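Local coordinates for protein putative acetyl/propionyl-CoA carboxylase, alpha subunit (PDB 2O1Q) that binds zinc in a cupin-like fold and is probably an oxidoreductase, perhaps an acetylacetone dioxygenase, at residues G29-K34 / F49-G54; P65-L70 / Y93-A98. All coordinates share one frame; numbering follows the deposited sequence.

Interaction 1: G29-K34 / F49-G54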
# COMPACT_ATOMS: atom_id res chain seq x y z
N GLY A 29 10.49 24.37 18.78
CA GLY A 29 11.88 24.62 18.56
C GLY A 29 12.22 25.10 17.21
O GLY A 29 13.40 25.19 16.89
N GLY A 30 11.22 25.40 16.40
CA GLY A 30 11.49 26.06 15.14
C GLY A 30 11.64 25.18 13.90
O GLY A 30 12.34 25.55 12.92
N ILE A 31 10.97 24.05 13.89
CA ILE A 31 11.02 23.12 12.79
C ILE A 31 10.33 23.77 11.56
O ILE A 31 9.28 24.44 11.70
CB ILE A 31 10.33 21.78 13.16
CG1 ILE A 31 11.08 21.07 14.33
CG2 ILE A 31 10.17 20.89 11.91
CD1 ILE A 31 10.62 19.63 14.71
N ARG A 32 10.93 23.55 10.40
CA ARG A 32 10.42 23.99 9.11
C ARG A 32 10.32 22.77 8.22
O ARG A 32 10.93 21.70 8.49
CB ARG A 32 11.30 25.06 8.47
CG ARG A 32 11.27 26.36 9.26
CD ARG A 32 12.11 27.44 8.61
NE ARG A 32 13.46 26.97 8.26
CZ ARG A 32 14.27 27.56 7.39
NH1 ARG A 32 13.92 28.62 6.71
NH2 ARG A 32 15.44 27.03 7.11
N TRP A 33 9.54 22.89 7.16
CA TRP A 33 9.25 21.75 6.30
C TRP A 33 9.01 22.19 4.86
O TRP A 33 8.71 23.35 4.64
CB TRP A 33 8.10 20.92 6.87
CG TRP A 33 6.73 21.43 6.68
CD1 TRP A 33 6.28 22.68 6.87
CD2 TRP A 33 5.59 20.65 6.30
NE1 TRP A 33 4.94 22.74 6.68
CE2 TRP A 33 4.49 21.52 6.27
CE3 TRP A 33 5.40 19.32 5.95
CZ2 TRP A 33 3.21 21.09 5.93
CZ3 TRP A 33 4.13 18.90 5.62
CH2 TRP A 33 3.06 19.79 5.59
N LYS A 34 9.05 21.20 3.94
CA LYS A 34 8.55 21.32 2.54
C LYS A 34 7.78 20.04 2.36
O LYS A 34 8.34 18.95 2.50
CB LYS A 34 9.69 21.41 1.55
CG LYS A 34 10.59 22.61 1.82
CD LYS A 34 11.73 22.68 0.81
CE LYS A 34 12.67 23.79 1.17
NZ LYS A 34 13.72 24.02 0.12
N PHE A 49 12.18 17.96 6.30
CA PHE A 49 12.18 18.78 7.50
C PHE A 49 13.56 19.31 7.82
O PHE A 49 14.55 18.59 7.69
CB PHE A 49 11.68 17.97 8.69
CG PHE A 49 10.29 17.37 8.49
CD1 PHE A 49 10.13 16.20 7.79
CD2 PHE A 49 9.15 18.03 8.95
CE1 PHE A 49 8.89 15.66 7.61
CE2 PHE A 49 7.92 17.48 8.76
CZ PHE A 49 7.78 16.32 8.08
N ASP A 50 13.55 20.53 8.31
CA ASP A 50 14.74 21.27 8.74
C ASP A 50 14.50 21.56 10.21
O ASP A 50 13.60 22.30 10.56
CB ASP A 50 14.86 22.57 7.95
CG ASP A 50 16.08 23.36 8.34
OD1 ASP A 50 17.16 22.75 8.42
OD2 ASP A 50 15.96 24.56 8.56
N CYS A 51 15.33 20.98 11.07
CA CYS A 51 15.03 20.94 12.47
C CYS A 51 16.18 21.49 13.26
O CYS A 51 17.24 20.89 13.31
CB CYS A 51 14.80 19.51 12.89
SG CYS A 51 13.58 18.55 12.00
N PRO A 52 15.96 22.63 13.90
CA PRO A 52 17.00 23.24 14.70
C PRO A 52 17.41 22.34 15.85
O PRO A 52 16.61 21.57 16.28
CB PRO A 52 16.34 24.50 15.23
CG PRO A 52 15.34 24.78 14.19
CD PRO A 52 14.81 23.52 13.82
N ALA A 53 18.63 22.50 16.29
CA ALA A 53 19.06 21.84 17.52
C ALA A 53 18.11 22.20 18.65
O ALA A 53 17.72 23.38 18.79
CB ALA A 53 20.44 22.30 17.87
N GLY A 54 17.70 21.21 19.44
CA GLY A 54 16.73 21.46 20.52
C GLY A 54 15.27 21.25 20.15
O GLY A 54 14.39 21.35 21.01
O HOH W 1 15.14 24.46 19.06
O HOH W 2 14.09 25.23 10.76
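Arg-32 lies alongside Asp-50, both side chains pointing the same way from one face of an antiparallel ladder. Arg-32 NH2 reaches Asp-50 OD2 at 2.9 Å, a salt bridge whose N-H...O bond is nearly straight. The oxygen sits at the guanidinium edge, in its plane, but is itself met from above the carboxylate plane, the two flat groups being turned 59° apart. NE adds only a weak bond to OD2. The Arg-32 chain bends at chi3 (-49°), which swings NE off the extended line of the chain. One water accepts from Arg-32 NE at 3.1 Å and also lies within bonding distance of Asp-50 OD2 and Gly-30 O. Beneath the ion pair, the backbones of Arg-32 and Asp-50 exchange two hydrogen bonds as a hydrogen-bonded pair.

Trp-33 and Phe-49 run side by side on the other face. There CB of Trp-33 touches CD2 of Phe-49 at 3.7 Å, while the indole leads away to meet Phe-22 and Trp-143 edge-to-face; Phe-49 stacks on Phe-113. Ile-31 brings CG2 to the edge of the Phe-49 ring and to Cys-51 SG, 4.1 Å from it. Beyond the ladder, Pro-52 lays CG and CD against the carbonyl oxygens of Gly-29 and Gly-30, with CD 3.3 Å from Gly-30 O. A second water bridges Gly-29 O and Ala-53 O where the strands give way to loops. This hairpin therefore has two chemically distinct faces: a partly exposed one where opposite charges pair and probably offset each other, and a buried apolar one of aromatic and aliphatic groups.

Interaction 2: P65-L70 / Y93-A98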
# COMPACT_ATOMS: atom_id res chain seq x y z
N PRO A 65 3.34 2.37 8.03
CA PRO A 65 4.76 2.49 7.96
C PRO A 65 5.25 3.83 7.43
O PRO A 65 4.69 4.42 6.51
CB PRO A 65 5.12 1.29 7.07
CG PRO A 65 4.05 1.12 6.20
CD PRO A 65 2.82 1.39 7.06
N GLY A 66 6.38 4.24 7.98
CA GLY A 66 7.09 5.42 7.52
C GLY A 66 8.55 5.11 7.40
O GLY A 66 9.05 4.24 8.10
N GLU A 67 9.23 5.81 6.50
CA GLU A 67 10.66 5.57 6.26
C GLU A 67 11.36 6.92 6.13
O GLU A 67 10.86 7.82 5.41
CB GLU A 67 10.85 4.82 4.95
CG GLU A 67 10.26 3.49 4.97
CD GLU A 67 10.55 2.71 3.69
OE1 GLU A 67 11.74 2.51 3.33
OE2 GLU A 67 9.58 2.16 3.13
N TYR A 68 12.49 7.09 6.79
CA TYR A 68 13.21 8.32 6.74
C TYR A 68 14.66 8.15 6.33
O TYR A 68 15.23 7.08 6.51
CB TYR A 68 13.15 9.08 8.07
CG TYR A 68 13.90 8.43 9.22
CD1 TYR A 68 15.27 8.56 9.32
CD2 TYR A 68 13.22 7.72 10.21
CE1 TYR A 68 15.96 7.94 10.35
CE2 TYR A 68 13.92 7.13 11.27
CZ TYR A 68 15.31 7.28 11.32
OH TYR A 68 16.00 6.63 12.34
N PHE A 69 15.18 9.23 5.76
CA PHE A 69 16.57 9.43 5.41
C PHE A 69 17.01 10.73 6.08
O PHE A 69 16.61 11.84 5.68
CB PHE A 69 16.72 9.47 3.92
CG PHE A 69 18.13 9.66 3.40
CD1 PHE A 69 19.28 9.55 4.17
CD2 PHE A 69 18.28 9.99 2.06
CE1 PHE A 69 20.54 9.76 3.59
CE2 PHE A 69 19.50 10.17 1.50
CZ PHE A 69 20.64 10.05 2.24
N LEU A 70 17.72 10.58 7.18
CA LEU A 70 18.35 11.71 7.90
C LEU A 70 19.60 12.09 7.16
O LEU A 70 20.58 11.31 7.15
CB LEU A 70 18.68 11.34 9.31
CG LEU A 70 19.32 12.32 10.30
CD1 LEU A 70 18.22 13.33 10.63
CD2 LEU A 70 19.89 11.58 11.52
N TYR A 93 19.20 5.86 7.91
CA TYR A 93 17.92 5.39 7.38
C TYR A 93 17.14 4.74 8.52
O TYR A 93 17.72 4.02 9.32
CB TYR A 93 18.11 4.38 6.26
CG TYR A 93 16.83 3.63 5.95
CD1 TYR A 93 15.89 4.17 5.10
CD2 TYR A 93 16.53 2.44 6.59
CE1 TYR A 93 14.67 3.50 4.91
CE2 TYR A 93 15.32 1.81 6.43
CZ TYR A 93 14.38 2.33 5.59
OH TYR A 93 13.14 1.74 5.39
N GLY A 94 15.83 4.96 8.60
CA GLY A 94 14.99 4.29 9.56
C GLY A 94 13.69 3.82 8.97
O GLY A 94 13.12 4.52 8.11
N TYR A 95 13.21 2.70 9.46
CA TYR A 95 11.89 2.17 9.13
C TYR A 95 11.12 2.23 10.41
O TYR A 95 11.50 1.53 11.38
CB TYR A 95 12.01 0.73 8.67
CG TYR A 95 10.70 0.08 8.29
CD1 TYR A 95 10.03 0.42 7.13
CD2 TYR A 95 10.10 -0.83 9.14
CE1 TYR A 95 8.80 -0.14 6.80
CE2 TYR A 95 8.92 -1.44 8.80
CZ TYR A 95 8.25 -1.05 7.64
OH TYR A 95 7.07 -1.70 7.28
N GLU A 96 10.07 3.06 10.43
CA GLU A 96 9.20 3.21 11.59
C GLU A 96 7.90 2.50 11.24
O GLU A 96 7.16 2.95 10.41
CB GLU A 96 9.07 4.69 11.96
CG GLU A 96 10.50 5.32 12.43
CD GLU A 96 11.15 4.71 13.74
OE1 GLU A 96 10.28 4.52 14.66
OE2 GLU A 96 12.43 4.36 13.97
N SER A 97 7.68 1.31 11.84
CA SER A 97 6.59 0.41 11.44
C SER A 97 5.23 0.94 11.85
O SER A 97 5.09 1.86 12.69
CB SER A 97 6.83 -0.95 12.05
OG SER A 97 7.22 -0.85 13.42
N ALA A 98 4.23 0.42 11.17
CA ALA A 98 2.87 0.66 11.62
C ALA A 98 2.78 0.42 13.14
O ALA A 98 3.23 -0.60 13.69
CB ALA A 98 1.91 -0.27 10.90
O HOH W 3 14.64 4.21 12.95
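Residues 66-70 and 93-96 run antiparallel, their axes 167° apart, and two hydrogen-bonded pairs, Gly-66 with Glu-96 and Tyr-68 with Gly-94, knit them with four backbone bonds. Tyr-68 folds its ring across the neighbouring strand. Its CG takes the crowded position between backbone N and carbonyl carbon (chi1 69°), and the ring lies flat over Gly-94, whose CA is 3.6 Å from the ring centroid in a CH-pi contact. Gly-94 N sits 3.4 Å above the same ring, over its centre. A CB on Gly-94 would collide with CE2 of Tyr-68, so the missing side chain is what lets the ring settle there. At the ring edge, CE2 of Tyr-68 meets CG of Glu-96 at 4.0 Å, and a water accepts from the Tyr-68 hydroxyl. An alanine in place of Tyr-68 would probably uncover the Gly-94 backbone and leave that water without its hydroxyl donor.

On the opposite face, the Tyr-93 hydroxyl donates a hydrogen bond to Glu-67 OE1 at 2.6 Å. The carboxylate and ring planes stand almost perpendicular, and the oxygen is met from above its own plane; Thr-46 of the second subunit also bonds to OE1. CG of Glu-67 packs at the edge of the Tyr-95 ring, 3.8 Å from CD1, and CB of Pro-65 lies 3.6 Å from the Tyr-95 hydroxyl. Tyr-95 stacks on His-37 of the second subunit, and a strand of that subunit pairs antiparallel with residues 93-95, carrying the sheet across the interface. Glu-96 also forms a salt bridge with Arg-78 and a hydrogen bond with the zinc ligand His-102, placing Glu-96, at one end of this ladder, in the second shell of the zinc site of a cupin-type beta fold.

Interaction 1 and interaction 2 belong to one six-stranded antiparallel sheet, their centres about 18 Å apart and their nearest atoms about 7 Å apart, without touching. Along the chain they come in series: residues 29-34 and 49-54 pair at the open end of the hairpin of strands 32-39 and 44-51 before residues 65-70 and 93-98 pair strands 66-71 and 92-96. Between the two pairs in the sheet runs strand 110-118, bonded to 44-51 on one flank and 66-71 on the other. Interaction 1 touches no other subunit, whereas interaction 2 carries the sheet into a neighbouring subunit, so one sheet joins the cupin-like domain's hairpin, the zinc surroundings and the assembly.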